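Local coordinates for protein probable arylamine n-acetyl transferase (Mycobacterium abscessus, PDB 4GUZ) that probably transfers the acetyl group of acetyl-coenzyme A to arylamines, at residues H42-W48 with H82-F86. Sequence-based numbering, arbitrary orientation.
Sequences HVLNIKW and HVALF
His82 and His42 meet ring to ring in the buried helical part of the arylamine N-acetyltransferase fold, where the end of helix 32-45 and the chain leaving it lie against helix 79-92. With CG anti to the backbone N (chi1 176°), the His42 ring reaches toward helix 79-92, and its NE2 shares a hydrogen bond of 2.7 Å with ND1 of His82; either nitrogen could be the donor. The rings touch rim to rim, neither over the face of the other, with planes 66° apart. With nitrogens on two sides of its ring, a histidine can link two polar groups inside an apolar core, and both do so here. The ND1 of His42 is hydrogen-bonded to the hydroxyl of Tyr18 on helix 15-21, while NE2 of His82 donates to O of Lys47 at 2.9 Å. That second bond is bent, the donor standing above the carbonyl plane, yet with both nitrogens bonded the His82 ring is restrained in its rotation.

Apolar and aromatic groups pack round this run of hydrogen bonds. Phe86 presents its edge to the face of His42 in a T-shaped pair, its CD1 3.7 Å from ND1 of His42. Ile46 is the first residue to leave helical geometry, and its beta-branched side chain suits that extended backbone: CG1 covers the centre of one face of the His42 ring, CG2 packs on CE1 of His82, and CD1 reaches CD2 of Leu85 at 4.0 Å. Trp48, whose NE1 bonds to O of Gly133, lies near a probable Cys79-His116-Asp131 catalytic triad, the kind used by this family. Its indole meets the His82 ring with little overlap, CD1 of Trp48 approaching NE2 of His82 to 3.5 Å.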
loop_
_atom_site.group_PDB
_atom_site.type_symbol
_atom_site.label_atom_id
_atom_site.label_comp_id
_atom_site.label_asym_id
_atom_site.label_seq_id
_atom_site.Cartn_x
_atom_site.Cartn_y
_atom_site.Cartn_z
ATOM N N HIS A 42 -10.624 -2.384 0.721
ATOM C CA HIS A 42 -9.636 -1.289 0.766
ATOM C C HIS A 42 -8.666 -1.421 -0.410
ATOM O O HIS A 42 -8.498 -0.467 -1.189
ATOM C CB HIS A 42 -8.872 -1.248 2.122
ATOM C CG HIS A 42 -7.787 -0.209 2.185
ATOM N ND1 HIS A 42 -7.923 0.930 2.950
ATOM C CD2 HIS A 42 -6.601 -0.153 1.523
ATOM C CE1 HIS A 42 -6.833 1.646 2.724
ATOM N NE2 HIS A 42 -6.010 1.032 1.870
ATOM N N VAL A 43 -8.067 -2.610 -0.552
ATOM C CA VAL A 43 -7.066 -2.887 -1.588
ATOM C C VAL A 43 -7.684 -2.690 -2.990
ATOM O O VAL A 43 -7.075 -2.033 -3.821
ATOM C CB VAL A 43 -6.420 -4.285 -1.402
ATOM C CG1 VAL A 43 -5.502 -4.627 -2.565
ATOM C CG2 VAL A 43 -5.653 -4.351 -0.089
ATOM N N LEU A 44 -8.921 -3.145 -3.197
ATOM C CA LEU A 44 -9.573 -3.014 -4.496
ATOM C C LEU A 44 -10.024 -1.579 -4.858
ATOM O O LEU A 44 -9.972 -1.222 -6.034
ATOM C CB LEU A 44 -10.791 -3.949 -4.575
ATOM C CG LEU A 44 -10.481 -5.432 -4.782
ATOM C CD1 LEU A 44 -11.746 -6.275 -4.671
ATOM C CD2 LEU A 44 -9.757 -5.679 -6.113
ATOM N N ASN A 45 -10.429 -0.760 -3.874
ATOM C CA ASN A 45 -11.006 0.554 -4.184
ATOM C C ASN A 45 -10.127 1.779 -3.853
ATOM O O ASN A 45 -10.206 2.780 -4.570
ATOM C CB ASN A 45 -12.338 0.688 -3.461
ATOM C CG ASN A 45 -13.345 -0.337 -3.930
ATOM O OD1 ASN A 45 -13.902 -0.232 -5.022
ATOM N ND2 ASN A 45 -13.588 -1.357 -3.125
ATOM N N ILE A 46 -9.313 1.734 -2.787
ATOM C CA ILE A 46 -8.460 2.901 -2.480
ATOM C C ILE A 46 -7.342 2.912 -3.501
ATOM O O ILE A 46 -6.648 1.913 -3.662
ATOM C CB ILE A 46 -7.931 2.915 -1.021
ATOM C CG1 ILE A 46 -9.071 2.701 0.032
ATOM C CG2 ILE A 46 -7.112 4.183 -0.749
ATOM C CD1 ILE A 46 -10.052 3.885 0.250
ATOM N N LYS A 47 -7.177 4.045 -4.198
ATOM C CA LYS A 47 -6.227 4.146 -5.295
ATOM C C LYS A 47 -4.812 4.254 -4.787
ATOM O O LYS A 47 -4.599 4.666 -3.640
ATOM C CB LYS A 47 -6.614 5.295 -6.229
ATOM C CG LYS A 47 -7.840 4.979 -7.080
ATOM C CD LYS A 47 -8.561 6.239 -7.538
ATOM C CE LYS A 47 -9.810 5.961 -8.346
ATOM N NZ LYS A 47 -10.853 5.226 -7.580
ATOM N N TRP A 48 -3.839 3.842 -5.614
ATOM C CA TRP A 48 -2.433 3.839 -5.204
ATOM C C TRP A 48 -1.604 4.655 -6.169
ATOM O O TRP A 48 -1.568 4.358 -7.356
ATOM C CB TRP A 48 -1.882 2.408 -5.080
ATOM C CG TRP A 48 -0.653 2.312 -4.206
ATOM C CD1 TRP A 48 -0.603 1.859 -2.923
ATOM C CD2 TRP A 48 0.682 2.764 -4.526
ATOM N NE1 TRP A 48 0.688 1.913 -2.450
ATOM C CE2 TRP A 48 1.486 2.524 -3.390
ATOM C CE3 TRP A 48 1.279 3.341 -5.664
ATOM C CZ2 TRP A 48 2.853 2.819 -3.365
ATOM C CZ3 TRP A 48 2.626 3.672 -5.623
ATOM C CH2 TRP A 48 3.404 3.392 -4.492
ATOM N N HIS A 82 -2.397 5.030 2.982
ATOM C CA HIS A 82 -3.196 3.812 3.114
ATOM C C HIS A 82 -3.180 3.308 4.569
ATOM O O HIS A 82 -4.237 2.971 5.107
ATOM C CB HIS A 82 -2.638 2.715 2.176
ATOM C CG HIS A 82 -3.069 2.853 0.755
ATOM N ND1 HIS A 82 -4.111 2.119 0.250
ATOM C CD2 HIS A 82 -2.596 3.670 -0.218
ATOM C CE1 HIS A 82 -4.231 2.484 -1.020
ATOM N NE2 HIS A 82 -3.338 3.417 -1.346
ATOM N N VAL A 83 -1.987 3.228 5.199
ATOM C CA VAL A 83 -1.865 2.741 6.594
ATOM C C VAL A 83 -2.560 3.734 7.570
ATOM O O VAL A 83 -3.252 3.279 8.485
ATOM C CB VAL A 83 -0.403 2.413 6.990
ATOM C CG1 VAL A 83 -0.222 2.331 8.507
ATOM C CG2 VAL A 83 0.031 1.103 6.350
ATOM N N ALA A 84 -2.448 5.063 7.340
ATOM C CA ALA A 84 -3.137 6.047 8.199
ATOM C C ALA A 84 -4.648 5.782 8.172
ATOM O O ALA A 84 -5.265 5.659 9.225
ATOM C CB ALA A 84 -2.834 7.477 7.739
ATOM N N LEU A 85 -5.220 5.592 6.967
ATOM C CA LEU A 85 -6.633 5.346 6.795
ATOM C C LEU A 85 -7.052 4.014 7.369
ATOM O O LEU A 85 -8.048 3.951 8.083
ATOM C CB LEU A 85 -7.005 5.419 5.305
ATOM C CG LEU A 85 -8.442 5.790 4.962
ATOM C CD1 LEU A 85 -8.783 7.201 5.454
ATOM C CD2 LEU A 85 -8.634 5.776 3.453
ATOM N N PHE A 86 -6.293 2.948 7.084
ATOM C CA PHE A 86 -6.671 1.621 7.549
ATOM C C PHE A 86 -6.524 1.519 9.046
ATOM O O PHE A 86 -7.408 0.946 9.687
ATOM C CB PHE A 86 -5.876 0.527 6.828
ATOM C CG PHE A 86 -6.541 -0.833 6.829
ATOM C CD1 PHE A 86 -7.607 -1.105 5.979
ATOM C CD2 PHE A 86 -6.042 -1.871 7.614
ATOM C CE1 PHE A 86 -8.227 -2.363 5.985
ATOM C CE2 PHE A 86 -6.654 -3.134 7.612
ATOM C CZ PHE A 86 -7.730 -3.375 6.780
#